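Hypothetical acetyltransferase (Shewanella oneidensis, PDB 1T82) is of unproven activity but probably acts as a thioesterase or acyltransferase, forming a dimer of subunits with a hot-dog fold. Local coordinates at residues B[67-72]-B[141-146]; B[107-112]-B[133-138]. One frame throughout, in Å; residues are numbered along the deposited sequence.

Contact 1 of 2, residues B[67-72]-B[141-146]; sequences TIMTLT and LCAQFD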
loop_
_atom_site.group_PDB
_atom_site.type_symbol
_atom_site.label_atom_id
_atom_site.label_comp_id
_atom_site.label_asym_id
_atom_site.label_seq_id
_atom_site.Cartn_x
_atom_site.Cartn_y
_atom_site.Cartn_z
ATOM N N THR B 67 -3.380 -0.904 -0.024
ATOM C CA THR B 67 -3.933 -0.400 1.220
ATOM C C THR B 67 -5.217 -1.095 1.639
ATOM O O THR B 67 -5.368 -1.459 2.803
ATOM C CB THR B 67 -4.171 1.116 1.150
ATOM O OG1 THR B 67 -2.914 1.780 0.958
ATOM C CG2 THR B 67 -4.808 1.610 2.444
ATOM N N ILE B 68 -6.145 -1.295 0.707
ATOM C CA ILE B 68 -7.382 -1.960 1.088
ATOM C C ILE B 68 -7.106 -3.402 1.511
ATOM O O ILE B 68 -7.733 -3.909 2.438
ATOM C CB ILE B 68 -8.450 -1.915 -0.054
ATOM C CG1 ILE B 68 -9.736 -2.605 0.400
ATOM C CG2 ILE B 68 -7.923 -2.574 -1.308
ATOM C CD1 ILE B 68 -10.915 -2.343 -0.526
HETATM N N MSE B 69 -6.156 -4.058 0.853
HETATM C CA MSE B 69 -5.842 -5.434 1.213
HETATM C C MSE B 69 -5.180 -5.501 2.583
HETATM O O MSE B 69 -5.510 -6.366 3.385
HETATM C CB MSE B 69 -4.952 -6.075 0.144
HETATM C CG MSE B 69 -5.668 -6.178 -1.191
HETATM SE SE MSE B 69 -4.644 -6.921 -2.644
HETATM C CE MSE B 69 -5.219 -8.763 -2.533
ATOM N N THR B 70 -4.261 -4.588 2.869
ATOM C CA THR B 70 -3.623 -4.623 4.170
ATOM C C THR B 70 -4.614 -4.286 5.288
ATOM O O THR B 70 -4.528 -4.852 6.373
ATOM C CB THR B 70 -2.400 -3.692 4.250
ATOM O OG1 THR B 70 -1.712 -3.942 5.484
ATOM C CG2 THR B 70 -2.822 -2.237 4.188
ATOM N N LEU B 71 -5.560 -3.380 5.034
ATOM C CA LEU B 71 -6.548 -3.050 6.061
ATOM C C LEU B 71 -7.510 -4.216 6.271
ATOM O O LEU B 71 -8.021 -4.421 7.374
ATOM C CB LEU B 71 -7.334 -1.784 5.697
ATOM C CG LEU B 71 -6.621 -0.454 5.959
ATOM C CD1 LEU B 71 -7.393 0.669 5.296
ATOM C CD2 LEU B 71 -6.505 -0.208 7.465
ATOM N N THR B 72 -7.757 -4.989 5.217
ATOM C CA THR B 72 -8.645 -6.137 5.331
ATOM C C THR B 72 -7.985 -7.196 6.218
ATOM O O THR B 72 -8.635 -7.779 7.083
ATOM C CB THR B 72 -8.987 -6.718 3.936
ATOM O OG1 THR B 72 -9.764 -5.759 3.208
ATOM C CG2 THR B 72 -9.795 -8.006 4.063
ATOM N N LEU B 141 -10.018 -12.841 -10.133
ATOM C CA LEU B 141 -8.919 -12.553 -9.213
ATOM C C LEU B 141 -7.990 -11.542 -9.875
ATOM O O LEU B 141 -7.402 -11.827 -10.920
ATOM C CB LEU B 141 -8.144 -13.837 -8.893
ATOM C CG LEU B 141 -6.946 -13.661 -7.950
ATOM C CD1 LEU B 141 -7.436 -13.119 -6.624
ATOM C CD2 LEU B 141 -6.220 -14.990 -7.749
ATOM N N CYS B 142 -7.846 -10.369 -9.262
ATOM C CA CYS B 142 -7.003 -9.318 -9.826
ATOM C C CYS B 142 -5.733 -9.002 -9.040
ATOM O O CYS B 142 -4.816 -8.372 -9.569
ATOM C CB CYS B 142 -7.820 -8.032 -10.006
ATOM S SG CYS B 142 -9.133 -8.148 -11.247
ATOM N N ALA B 143 -5.683 -9.413 -7.777
ATOM C CA ALA B 143 -4.500 -9.177 -6.954
ATOM C C ALA B 143 -4.419 -10.170 -5.797
ATOM O O ALA B 143 -5.441 -10.600 -5.257
ATOM C CB ALA B 143 -4.483 -7.734 -6.430
ATOM N N GLN B 144 -3.186 -10.525 -5.438
ATOM C CA GLN B 144 -2.896 -11.486 -4.372
ATOM C C GLN B 144 -1.989 -10.849 -3.322
ATOM O O GLN B 144 -0.993 -10.207 -3.656
ATOM C CB GLN B 144 -2.211 -12.721 -4.964
ATOM C CG GLN B 144 -2.100 -13.898 -4.015
ATOM C CD GLN B 144 -3.456 -14.466 -3.633
ATOM O OE1 GLN B 144 -4.200 -14.963 -4.482
ATOM N NE2 GLN B 144 -3.788 -14.387 -2.351
ATOM N N PHE B 145 -2.324 -11.066 -2.055
ATOM C CA PHE B 145 -1.585 -10.480 -0.942
ATOM C C PHE B 145 -1.280 -11.490 0.159
ATOM O O PHE B 145 -2.124 -12.300 0.534
ATOM C CB PHE B 145 -2.421 -9.315 -0.394
ATOM C CG PHE B 145 -1.867 -8.665 0.851
ATOM C CD1 PHE B 145 -2.119 -9.202 2.111
ATOM C CD2 PHE B 145 -1.174 -7.460 0.765
ATOM C CE1 PHE B 145 -1.697 -8.543 3.273
ATOM C CE2 PHE B 145 -0.748 -6.796 1.914
ATOM C CZ PHE B 145 -1.013 -7.338 3.171
ATOM N N ASP B 146 -0.052 -11.441 0.659
ATOM C CA ASP B 146 0.377 -12.309 1.739
ATOM C C ASP B 146 1.009 -11.401 2.774
ATOM O O ASP B 146 1.969 -10.690 2.485
ATOM C CB ASP B 146 1.375 -13.344 1.224
ATOM C CG ASP B 146 0.696 -14.455 0.444
ATOM O OD1 ASP B 146 -0.071 -15.221 1.065
ATOM O OD2 ASP B 146 0.913 -14.555 -0.780
#

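Contact 2 of 2, residues B[107-112]-B[133-138]; sequences PEVKVR and VQLFCD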
loop_
_atom_site.group_PDB
_atom_site.type_symbol
_atom_site.label_atom_id
_atom_site.label_comp_id
_atom_site.label_asym_id
_atom_site.label_seq_id
_atom_site.Cartn_x
_atom_site.Cartn_y
_atom_site.Cartn_z
ATOM N N PRO B 107 -14.024 -3.438 -5.993
ATOM C CA PRO B 107 -13.660 -4.845 -5.810
ATOM C C PRO B 107 -14.146 -5.511 -4.533
ATOM O O PRO B 107 -14.652 -4.861 -3.616
ATOM C CB PRO B 107 -12.141 -4.800 -5.860
ATOM C CG PRO B 107 -11.854 -3.533 -5.104
ATOM C CD PRO B 107 -12.891 -2.553 -5.655
ATOM N N GLU B 108 -14.002 -6.830 -4.496
ATOM C CA GLU B 108 -14.353 -7.601 -3.316
ATOM C C GLU B 108 -13.026 -8.116 -2.790
ATOM O O GLU B 108 -12.342 -8.894 -3.456
ATOM C CB GLU B 108 -15.280 -8.763 -3.669
ATOM C CG GLU B 108 -16.702 -8.322 -3.952
ATOM C CD GLU B 108 -17.622 -9.491 -4.202
ATOM O OE1 GLU B 108 -17.454 -10.167 -5.237
ATOM O OE2 GLU B 108 -18.508 -9.735 -3.357
ATOM N N VAL B 109 -12.654 -7.642 -1.607
ATOM C CA VAL B 109 -11.403 -8.040 -0.980
ATOM C C VAL B 109 -11.766 -9.004 0.133
ATOM O O VAL B 109 -12.489 -8.653 1.073
ATOM C CB VAL B 109 -10.659 -6.829 -0.398
ATOM C CG1 VAL B 109 -9.271 -7.244 0.052
ATOM C CG2 VAL B 109 -10.582 -5.733 -1.441
ATOM N N LYS B 110 -11.252 -10.223 0.019
ATOM C CA LYS B 110 -11.570 -11.270 0.972
ATOM C C LYS B 110 -10.394 -11.904 1.699
ATOM O O LYS B 110 -9.305 -12.051 1.149
ATOM C CB LYS B 110 -12.343 -12.376 0.250
ATOM C CG LYS B 110 -13.543 -11.879 -0.541
ATOM C CD LYS B 110 -14.204 -13.023 -1.306
ATOM C CE LYS B 110 -15.400 -12.540 -2.117
ATOM N NZ LYS B 110 -16.070 -13.655 -2.852
ATOM N N VAL B 111 -10.641 -12.282 2.950
ATOM C CA VAL B 111 -9.646 -12.964 3.766
ATOM C C VAL B 111 -10.384 -13.992 4.624
ATOM O O VAL B 111 -11.460 -13.713 5.163
ATOM C CB VAL B 111 -8.848 -11.979 4.673
ATOM C CG1 VAL B 111 -9.776 -11.271 5.649
ATOM C CG2 VAL B 111 -7.753 -12.734 5.418
ATOM N N ARG B 112 -9.817 -15.191 4.708
ATOM C CA ARG B 112 -10.400 -16.275 5.492
ATOM C C ARG B 112 -9.480 -16.582 6.664
ATOM O O ARG B 112 -8.272 -16.710 6.496
ATOM C CB ARG B 112 -10.579 -17.531 4.628
ATOM C CG ARG B 112 -11.206 -18.709 5.379
ATOM C CD ARG B 112 -11.599 -19.852 4.442
ATOM N NE ARG B 112 -12.678 -19.482 3.529
ATOM C CZ ARG B 112 -13.933 -19.246 3.899
ATOM N NH1 ARG B 112 -14.288 -19.338 5.174
ATOM N NH2 ARG B 112 -14.839 -18.916 2.987
ATOM N N VAL B 133 -4.810 -12.445 1.573
ATOM C CA VAL B 133 -5.931 -11.622 1.154
ATOM C C VAL B 133 -6.010 -11.670 -0.364
ATOM O O VAL B 133 -4.985 -11.615 -1.041
ATOM C CB VAL B 133 -5.750 -10.152 1.601
ATOM C CG1 VAL B 133 -6.968 -9.335 1.193
ATOM C CG2 VAL B 133 -5.542 -10.080 3.108
ATOM N N GLN B 134 -7.222 -11.796 -0.900
ATOM C CA GLN B 134 -7.402 -11.836 -2.347
ATOM C C GLN B 134 -8.359 -10.739 -2.779
ATOM O O GLN B 134 -9.322 -10.440 -2.080
ATOM C CB GLN B 134 -7.959 -13.189 -2.789
ATOM C CG GLN B 134 -7.025 -14.355 -2.538
ATOM C CD GLN B 134 -7.511 -15.619 -3.213
ATOM O OE1 GLN B 134 -8.627 -16.077 -2.970
ATOM N NE2 GLN B 134 -6.672 -16.192 -4.062
ATOM N N LEU B 135 -8.093 -10.137 -3.932
ATOM C CA LEU B 135 -8.953 -9.081 -4.439
ATOM C C LEU B 135 -9.574 -9.512 -5.760
ATOM O O LEU B 135 -8.870 -9.897 -6.695
ATOM C CB LEU B 135 -8.148 -7.787 -4.613
ATOM C CG LEU B 135 -8.910 -6.535 -5.066
ATOM C CD1 LEU B 135 -8.223 -5.291 -4.510
ATOM C CD2 LEU B 135 -8.981 -6.486 -6.583
ATOM N N PHE B 136 -10.899 -9.458 -5.817
ATOM C CA PHE B 136 -11.640 -9.841 -7.010
ATOM C C PHE B 136 -12.426 -8.664 -7.573
ATOM O O PHE B 136 -12.838 -7.771 -6.834
ATOM C CB PHE B 136 -12.636 -10.962 -6.690
ATOM C CG PHE B 136 -12.007 -12.192 -6.102
ATOM C CD1 PHE B 136 -11.736 -12.271 -4.739
ATOM C CD2 PHE B 136 -11.680 -13.273 -6.916
ATOM C CE1 PHE B 136 -11.146 -13.408 -4.196
ATOM C CE2 PHE B 136 -11.088 -14.417 -6.380
ATOM C CZ PHE B 136 -10.820 -14.482 -5.018
ATOM N N CYS B 137 -12.625 -8.676 -8.888
ATOM C CA CYS B 137 -13.410 -7.655 -9.573
ATOM C C CYS B 137 -14.204 -8.410 -10.634
ATOM O O CYS B 137 -13.625 -9.075 -11.493
ATOM C CB CYS B 137 -12.517 -6.604 -10.235
ATOM S SG CYS B 137 -13.447 -5.261 -11.031
ATOM N N ASP B 138 -15.526 -8.312 -10.561
ATOM C CA ASP B 138 -16.409 -9.006 -11.491
ATOM C C ASP B 138 -16.204 -10.518 -11.398
ATOM O O ASP B 138 -16.430 -11.251 -12.361
ATOM C CB ASP B 138 -16.175 -8.532 -12.928
ATOM C CG ASP B 138 -16.562 -7.080 -13.133
ATOM O OD1 ASP B 138 -17.448 -6.591 -12.402
ATOM O OD2 ASP B 138 -15.991 -6.431 -14.033
#

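Contact 1 of 2, residues B[67-72]-B[141-146]
Met69, a selenomethionine, sends CG anti to its carbonyl carbon (chi1 -64°), runs straight through chi2 and then bends at chi3 (95°). Phe145 comes from the strand with CG anti to the backbone N. The two side chains slide past each other in opposite directions. The Met69 tip therefore reaches the strand backbone, while the Phe145 ring reaches the helix. Met69 CE lies 3.3 Å from Ala143 O and 3.6 Å from Phe145 CB. Met69 SE rests 3.9 Å from Ala143 CB. The contact belongs to the hot-dog fold, in which the antiparallel sheet wraps helix 62-84; strand segment 141-146 runs at 43° to helix segment 67-72. At the far end of the ring, Phe145 CZ meets Thr70 CA at 3.9 Å and Thr70 CB at 4.0 Å. One face of the ring looks onto the helix backbone, with Thr70 N 4.2 Å above its plane and offset toward the rim. No hydrogen bond joins the segments. Cys142 and Ala143 form a classic beta bulge opposite Leu135. Leu135, Val109 and Ile97 also pack on Met69. On another side of the helix, Leu71 packs on Phe61 of the second subunit.

Contact 2 of 2, residues B[107-112]-B[133-138]
Four backbone hydrogen bonds join the strands. Glu108 N gives its hydrogen to Phe136 O, and Phe136 N returns one to Glu108 O, each 2.8 Å long. Lys110 and Gln134 exchange a second pair in the same way, with N to O distances of 2.9 Å. All four are nearly straight at hydrogen, but they meet the carbonyls differently. Glu108 N lies in the carbonyl plane of Phe136, whereas Phe136 N sits 26° out of that of Glu108. Between these pairs, Val109 and Leu135 form a non-hydrogen-bonded pair, with their CA atoms 4.4 Å apart. Their side chains point into the core. Val109 carries CG1 anti to its backbone N and CG2 beside it. Val109 CG1 presses on Val133 CG1 at 3.3 Å, tighter than usual for two carbons. Val109 CG2 turns to Leu135 CD1, 3.9 Å away. Pro107 CB closes this row against Leu135 CD2 at 3.7 Å. On the other face are Glu108, Lys110, Gln134 and Phe136. The Phe136 ring takes Glu108 O at its edge, in plane. Lys110 NZ stands 5.4 Å from the Phe136 ring centroid, at most a weak cation-pi attraction. Further out, helix 62-84 backs the inner face through Ile68, Met69 and Thr72. Strand 43-47 flanks 108-112 on its other edge, where the backbones of Val46 and Leu44 hydrogen-bond to those of Val109 and Val111. Such regular antiparallel pairing, apolar toward the helix and more polar on the outer face, builds the curved sheet of the hot-dog fold.

The two contacts have centres 7 Å apart and share one antiparallel sheet. Along the chain the order is 67-72, 107-112, 133-138, 141-146, so contact 2 falls within the span bracketed by contact 1. Strands 127-137 and 140-152 follow each other in sequence and are neighbours in the sheet. They join the contacts directly: Cys142 N lies 2.8 Å from Leu135 O, a probable hydrogen bond. Gln144 OE1 and Gln134 NE2 probably form another at 2.8 Å. Met69 CE also packs 3.2 Å from Val133 O. Contact 2 thus pairs strands within the sheet, and contact 1 seats the central helix against it. Together they make part of the hot-dog core.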